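Local coordinates for protein Na-K-Cl cotransporter (Methanosarcina acetivorans, PDB 3G40) that probably carries chloride together with cations across the membrane as a member of the SLC12A family, the part described being its cytoplasmic C-terminal domain, at residues I158-E163 with L196-F201; A210-L215 with V227-L232. All coordinates share one frame; numbering follows the deposited sequence.

Contact 1 (I158-E163 with L196-F201)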
loop_
_atom_site.group_PDB
_atom_site.type_symbol
_atom_site.label_atom_id
_atom_site.label_comp_id
_atom_site.label_asym_id
_atom_site.label_seq_id
_atom_site.Cartn_x
_atom_site.Cartn_y
_atom_site.Cartn_z
ATOM N N ILE A 158 -5.558 -9.810 11.155
ATOM C CA ILE A 158 -6.739 -8.973 11.324
ATOM C C ILE A 158 -7.264 -9.171 12.741
ATOM O O ILE A 158 -7.414 -10.310 13.180
ATOM C CB ILE A 158 -7.862 -9.369 10.321
ATOM C CG1 ILE A 158 -7.359 -9.257 8.873
ATOM C CG2 ILE A 158 -9.088 -8.488 10.505
ATOM C CD1 ILE A 158 -8.258 -9.944 7.846
ATOM N N ASN A 159 -7.537 -8.077 13.449
ATOM C CA ASN A 159 -8.245 -8.142 14.728
ATOM C C ASN A 159 -9.646 -7.573 14.553
ATOM O O ASN A 159 -9.804 -6.470 14.031
ATOM C CB ASN A 159 -7.546 -7.315 15.812
ATOM C CG ASN A 159 -6.256 -7.946 16.309
ATOM O OD1 ASN A 159 -5.995 -9.129 16.091
ATOM N ND2 ASN A 159 -5.445 -7.148 16.985
ATOM N N LEU A 160 -10.661 -8.314 14.983
ATOM C CA LEU A 160 -12.019 -7.766 15.050
ATOM C C LEU A 160 -12.293 -7.457 16.522
ATOM O O LEU A 160 -12.317 -8.367 17.356
ATOM C CB LEU A 160 -13.029 -8.802 14.556
ATOM C CG LEU A 160 -14.368 -8.487 13.904
ATOM C CD1 LEU A 160 -15.362 -9.445 14.516
ATOM C CD2 LEU A 160 -14.852 -6.994 13.957
ATOM N N TRP A 161 -12.483 -6.179 16.835
ATOM C CA TRP A 161 -12.762 -5.738 18.191
ATOM C C TRP A 161 -14.252 -5.747 18.462
ATOM O O TRP A 161 -15.022 -5.041 17.814
ATOM C CB TRP A 161 -12.195 -4.335 18.425
ATOM C CG TRP A 161 -10.719 -4.327 18.451
ATOM C CD1 TRP A 161 -9.879 -4.219 17.381
ATOM C CD2 TRP A 161 -9.883 -4.489 19.606
ATOM N NE1 TRP A 161 -8.571 -4.278 17.801
ATOM C CE2 TRP A 161 -8.548 -4.442 19.163
ATOM C CE3 TRP A 161 -10.139 -4.650 20.972
ATOM C CZ2 TRP A 161 -7.466 -4.552 20.040
ATOM C CZ3 TRP A 161 -9.063 -4.758 21.843
ATOM C CH2 TRP A 161 -7.748 -4.710 21.374
ATOM N N ILE A 162 -14.651 -6.550 19.437
ATOM C CA ILE A 162 -16.050 -6.708 19.776
ATOM C C ILE A 162 -16.342 -5.991 21.086
ATOM O O ILE A 162 -15.713 -6.269 22.104
ATOM C CB ILE A 162 -16.394 -8.196 19.863
ATOM C CG1 ILE A 162 -16.237 -8.812 18.470
ATOM C CG2 ILE A 162 -17.786 -8.396 20.421
ATOM C CD1 ILE A 162 -16.384 -10.298 18.422
ATOM N N GLU A 163 -17.279 -5.049 21.041
ATOM C CA GLU A 163 -17.573 -4.184 22.176
ATOM C C GLU A 163 -18.108 -4.971 23.362
ATOM O O GLU A 163 -18.828 -5.957 23.192
ATOM C CB GLU A 163 -18.583 -3.097 21.783
ATOM C CG GLU A 163 -18.062 -2.098 20.751
ATOM C CD GLU A 163 -16.822 -1.359 21.227
ATOM O OE1 GLU A 163 -16.682 -1.152 22.455
ATOM O OE2 GLU A 163 -15.985 -0.989 20.375
ATOM N N LEU A 196 -7.218 -14.350 11.625
ATOM C CA LEU A 196 -8.219 -13.500 12.251
ATOM C C LEU A 196 -8.295 -13.753 13.749
ATOM O O LEU A 196 -8.341 -14.911 14.173
ATOM C CB LEU A 196 -9.592 -13.765 11.632
ATOM C CG LEU A 196 -10.791 -13.014 12.200
ATOM C CD1 LEU A 196 -10.589 -11.495 12.156
ATOM C CD2 LEU A 196 -12.072 -13.391 11.426
ATOM N N SER A 197 -8.314 -12.682 14.544
ATOM C CA SER A 197 -8.549 -12.805 15.994
ATOM C C SER A 197 -9.749 -11.976 16.400
ATOM O O SER A 197 -9.980 -10.898 15.850
ATOM C CB SER A 197 -7.346 -12.340 16.834
ATOM O OG SER A 197 -6.170 -13.058 16.540
ATOM N N PHE A 198 -10.510 -12.485 17.366
ATOM C CA PHE A 198 -11.577 -11.716 17.994
ATOM C C PHE A 198 -11.031 -11.171 19.307
ATOM O O PHE A 198 -10.524 -11.933 20.137
ATOM C CB PHE A 198 -12.787 -12.598 18.321
ATOM C CG PHE A 198 -13.547 -13.095 17.129
ATOM C CD1 PHE A 198 -14.511 -14.083 17.287
ATOM C CD2 PHE A 198 -13.320 -12.581 15.858
ATOM C CE1 PHE A 198 -15.231 -14.551 16.209
ATOM C CE2 PHE A 198 -14.042 -13.052 14.769
ATOM C CZ PHE A 198 -14.997 -14.022 14.941
ATOM N N MET A 199 -11.148 -9.860 19.487
ATOM C CA MET A 199 -10.662 -9.168 20.678
ATOM C C MET A 199 -11.828 -8.534 21.438
ATOM O O MET A 199 -12.708 -7.909 20.845
ATOM C CB MET A 199 -9.678 -8.066 20.271
ATOM C CG MET A 199 -8.602 -8.516 19.271
ATOM S SD MET A 199 -7.314 -9.499 20.042
ATOM C CE MET A 199 -7.013 -8.508 21.489
ATOM N N THR A 200 -11.847 -8.689 22.757
ATOM C CA THR A 200 -12.831 -7.965 23.548
ATOM C C THR A 200 -12.249 -7.658 24.932
ATOM O O THR A 200 -11.078 -7.908 25.179
ATOM C CB THR A 200 -14.171 -8.728 23.661
ATOM O OG1 THR A 200 -15.201 -7.836 24.112
ATOM C CG2 THR A 200 -14.051 -9.898 24.637
ATOM N N PHE A 201 -13.059 -7.089 25.810
ATOM C CA PHE A 201 -12.597 -6.751 27.160
ATOM C C PHE A 201 -13.725 -6.979 28.150
ATOM O O PHE A 201 -14.897 -7.003 27.768
ATOM C CB PHE A 201 -12.142 -5.293 27.210
ATOM C CG PHE A 201 -13.130 -4.350 26.603
ATOM C CD1 PHE A 201 -14.037 -3.672 27.398
ATOM C CD2 PHE A 201 -13.173 -4.165 25.232
ATOM C CE1 PHE A 201 -14.959 -2.808 26.836
ATOM C CE2 PHE A 201 -14.095 -3.307 24.661
ATOM C CZ PHE A 201 -14.991 -2.629 25.465
HETATM O O HOH W 1 -4.935 -11.992 14.088
#

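Contact 2 (A210-L215 with V227-L232)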
loop_
_atom_site.group_PDB
_atom_site.type_symbol
_atom_site.label_atom_id
_atom_site.label_comp_id
_atom_site.label_asym_id
_atom_site.label_seq_id
_atom_site.Cartn_x
_atom_site.Cartn_y
_atom_site.Cartn_z
ATOM N N ALA A 210 -17.996 -15.107 30.239
ATOM C CA ALA A 210 -19.108 -14.985 29.311
ATOM C C ALA A 210 -18.648 -14.477 27.934
ATOM O O ALA A 210 -19.177 -14.890 26.911
ATOM C CB ALA A 210 -20.199 -14.091 29.896
ATOM N N ALA A 211 -17.654 -13.593 27.919
ATOM C CA ALA A 211 -17.154 -13.033 26.674
ATOM C C ALA A 211 -16.385 -14.095 25.902
ATOM O O ALA A 211 -16.486 -14.185 24.682
ATOM C CB ALA A 211 -16.268 -11.810 26.947
ATOM N N GLU A 212 -15.606 -14.896 26.616
ATOM C CA GLU A 212 -14.922 -16.026 26.009
ATOM C C GLU A 212 -15.919 -16.980 25.354
ATOM O O GLU A 212 -15.701 -17.424 24.225
ATOM C CB GLU A 212 -14.112 -16.784 27.069
ATOM C CG GLU A 212 -13.303 -17.939 26.511
ATOM C CD GLU A 212 -12.096 -17.464 25.715
ATOM O OE1 GLU A 212 -11.502 -16.429 26.099
ATOM O OE2 GLU A 212 -11.736 -18.124 24.713
ATOM N N ASN A 213 -16.960 -17.306 26.000
ATOM C CA ASN A 213 -17.899 -18.214 25.516
ATOM C C ASN A 213 -18.641 -17.598 24.323
ATOM O O ASN A 213 -18.889 -18.217 23.524
ATOM C CB ASN A 213 -18.875 -18.716 26.582
ATOM C CG ASN A 213 -18.213 -19.583 27.678
ATOM O OD1 ASN A 213 -17.271 -20.162 27.564
ATOM N ND2 ASN A 213 -18.830 -19.637 28.650
ATOM N N PHE A 214 -18.981 -16.345 24.407
ATOM C CA PHE A 214 -19.636 -15.651 23.307
ATOM C C PHE A 214 -18.775 -15.667 22.045
ATOM O O PHE A 214 -19.264 -16.003 20.972
ATOM C CB PHE A 214 -19.990 -14.225 23.724
ATOM C CG PHE A 214 -20.498 -13.379 22.602
ATOM C CD1 PHE A 214 -21.836 -13.422 22.234
ATOM C CD2 PHE A 214 -19.642 -12.538 21.918
ATOM C CE1 PHE A 214 -22.308 -12.640 21.185
ATOM C CE2 PHE A 214 -20.117 -11.746 20.858
ATOM C CZ PHE A 214 -21.451 -11.803 20.508
ATOM N N LEU A 215 -17.491 -15.330 22.177
ATOM C CA LEU A 215 -16.573 -15.335 21.037
ATOM C C LEU A 215 -16.405 -16.719 20.403
ATOM O O LEU A 215 -16.389 -16.852 19.176
ATOM C CB LEU A 215 -15.207 -14.767 21.428
ATOM C CG LEU A 215 -15.234 -13.323 21.945
ATOM C CD1 LEU A 215 -13.813 -12.799 22.146
ATOM C CD2 LEU A 215 -16.024 -12.417 21.014
ATOM N N VAL A 227 -9.929 -19.094 14.289
ATOM C CA VAL A 227 -10.045 -17.788 14.929
ATOM C C VAL A 227 -9.499 -17.835 16.364
ATOM O O VAL A 227 -9.858 -18.717 17.145
ATOM C CB VAL A 227 -11.508 -17.304 14.911
ATOM C CG1 VAL A 227 -11.645 -15.958 15.615
ATOM C CG2 VAL A 227 -12.007 -17.209 13.468
ATOM N N LYS A 228 -8.617 -16.898 16.701
ATOM C CA LYS A 228 -8.069 -16.819 18.057
ATOM C C LYS A 228 -8.824 -15.778 18.868
ATOM O O LYS A 228 -9.142 -14.707 18.356
ATOM C CB LYS A 228 -6.581 -16.456 18.019
ATOM C CG LYS A 228 -5.701 -17.522 17.384
ATOM C CD LYS A 228 -4.226 -17.166 17.498
ATOM C CE LYS A 228 -3.342 -18.249 16.890
ATOM N NZ LYS A 228 -1.914 -17.824 16.806
ATOM N N MET A 229 -9.118 -16.097 20.123
ATOM C CA MET A 229 -9.900 -15.222 20.988
ATOM C C MET A 229 -9.021 -14.610 22.069
ATOM O O MET A 229 -8.227 -15.311 22.699
ATOM C CB MET A 229 -11.018 -16.016 21.676
ATOM C CG MET A 229 -11.739 -16.996 20.777
ATOM S SD MET A 229 -12.417 -16.131 19.345
ATOM C CE MET A 229 -13.116 -17.537 18.473
ATOM N N GLN A 230 -9.159 -13.306 22.285
ATOM C CA GLN A 230 -8.534 -12.658 23.434
ATOM C C GLN A 230 -9.569 -11.859 24.199
ATOM O O GLN A 230 -10.262 -11.025 23.630
ATOM C CB GLN A 230 -7.413 -11.716 23.000
ATOM C CG GLN A 230 -6.134 -12.404 22.594
ATOM C CD GLN A 230 -4.978 -11.428 22.426
ATOM O OE1 GLN A 230 -4.807 -10.501 23.222
ATOM N NE2 GLN A 230 -4.177 -11.635 21.385
ATOM N N VAL A 231 -9.679 -12.114 25.494
ATOM C CA VAL A 231 -10.489 -11.267 26.348
ATOM C C VAL A 231 -9.526 -10.468 27.218
ATOM O O VAL A 231 -8.823 -11.036 28.062
ATOM C CB VAL A 231 -11.455 -12.095 27.229
ATOM C CG1 VAL A 231 -12.251 -11.184 28.138
ATOM C CG2 VAL A 231 -12.393 -12.927 26.367
ATOM N N LEU A 232 -9.488 -9.155 27.005
ATOM C CA LEU A 232 -8.512 -8.283 27.653
ATOM C C LEU A 232 -9.021 -7.707 28.972
ATOM O O LEU A 232 -10.231 -7.608 29.208
ATOM C CB LEU A 232 -8.107 -7.132 26.718
ATOM C CG LEU A 232 -7.445 -7.533 25.398
ATOM C CD1 LEU A 232 -7.134 -6.302 24.557
ATOM C CD2 LEU A 232 -6.182 -8.356 25.651
HETATM O O HOH W 2 -8.873 -16.124 25.328
#

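Contact 1 (I158-E163 with L196-F201)
Met199 lies against Trp161 on one face of a parallel strand pair, with CB over the six-membered part of the indole, 3.6 Å from its centroid and 14° off the ring normal. Its CG, beside the backbone N (chi1 -48°), comes to 3.8 Å from CB of Asn159; further bends at chi2 and chi3 bring CE close to CH2 of Trp161. SD stands obliquely at 5.1 Å from the same centroid of Trp161, a Met-aromatic contact. Beyond the pair, Trp161 hydrogen-bonds through NE1 to His248 and stacks on Phe250. The backbones pair in parallel register through four bonds: Ser197 N to Ile158 O, Leu160 N to Ser197 O, Met199 N to Leu160 O and Ile162 N to Met199 O. They join strands 157-161 and 195-201, neighbours within the mixed, twisted sheet of this alpha/beta domain. Past the last bridge the hydroxyl takes over, Thr200 OG1 donating to Ile162 O at 2.6 Å. A water bonded to both Ile158 O and Ser197 OG spans the other end. On the opposite sheet face the contacts are apolar: Leu196 CD1 meets Ile158 CG2 at 3.7 Å, and Leu160 CD1 reaches Phe198 CE2 at 3.8 Å, the two side chains side by side and pointing the same way. Ile162 CD1 sits over a face of the Phe198 ring, and helices 179-192 and 205-222 cover this layer.

Contact 2 (A210-L215 with V227-L232)
Helix 210-215 and strand 228-232 run nearly antiparallel, their axes 8.5 Å apart at closest approach and their directions at 158°, with no direct hydrogen bond between them. Met229 and Val231, alternate residues whose side chains both point toward the helix, meet Ala211, Glu212 and Leu215. Met229 bends at chi2 (-57°), then runs extended through chi3, so that SD lies 3.7 Å from Leu215 CB and CE comes to 3.4 Å from the carbonyl oxygen Leu215 O. An alanine in place of Met229 would probably open a gap beside Leu215 and cost the helix much of its apolar contact with this part of the strand. Val231 uses a single branch: CG2, beside the backbone N, touches Ala211 CB at 4.1 Å and comes within 3.6 Å of Glu212 OE1. The other carboxylate oxygen of Glu212, OE2, lies 3.8 Å from Met229 CB. Both oxygens merely touch aliphatic carbons of the strand side chains, but one water ties the glutamate to the strand by donating to both Glu212 OE1 and Met229 O, each at 2.8 Å. Met229 also touches Phe198 on the adjoining strand and Gln216 and Ala219 farther along the helix. The packing of helix 205-222 on its following strand belongs to a beta-alpha-beta crossover, here strand 195-201, helix 205-222 and the within-chain edge strand 228-232.

The centres of contacts 1 and 2 lie about 8 Å apart, in series along the chain: contact 1 closes with strand 195-201, which leads into the helix that opens contact 2. Strands 157-161, 195-201 and 228-232 are consecutive parallel neighbours at one end of the sheet, in chain order. Backbone pairs Phe198 N with Lys228 O and Thr200 O with Leu232 N, both probable hydrogen bonds, join the two contacts directly. Across the helix-sheet layer, Ile162 CD1 packs on Leu215 CD2. Contact 1 thus pairs two strands within the sheet and contact 2 packs a helix onto the next strand, together building one end of the sheet in the cytoplasmic domain.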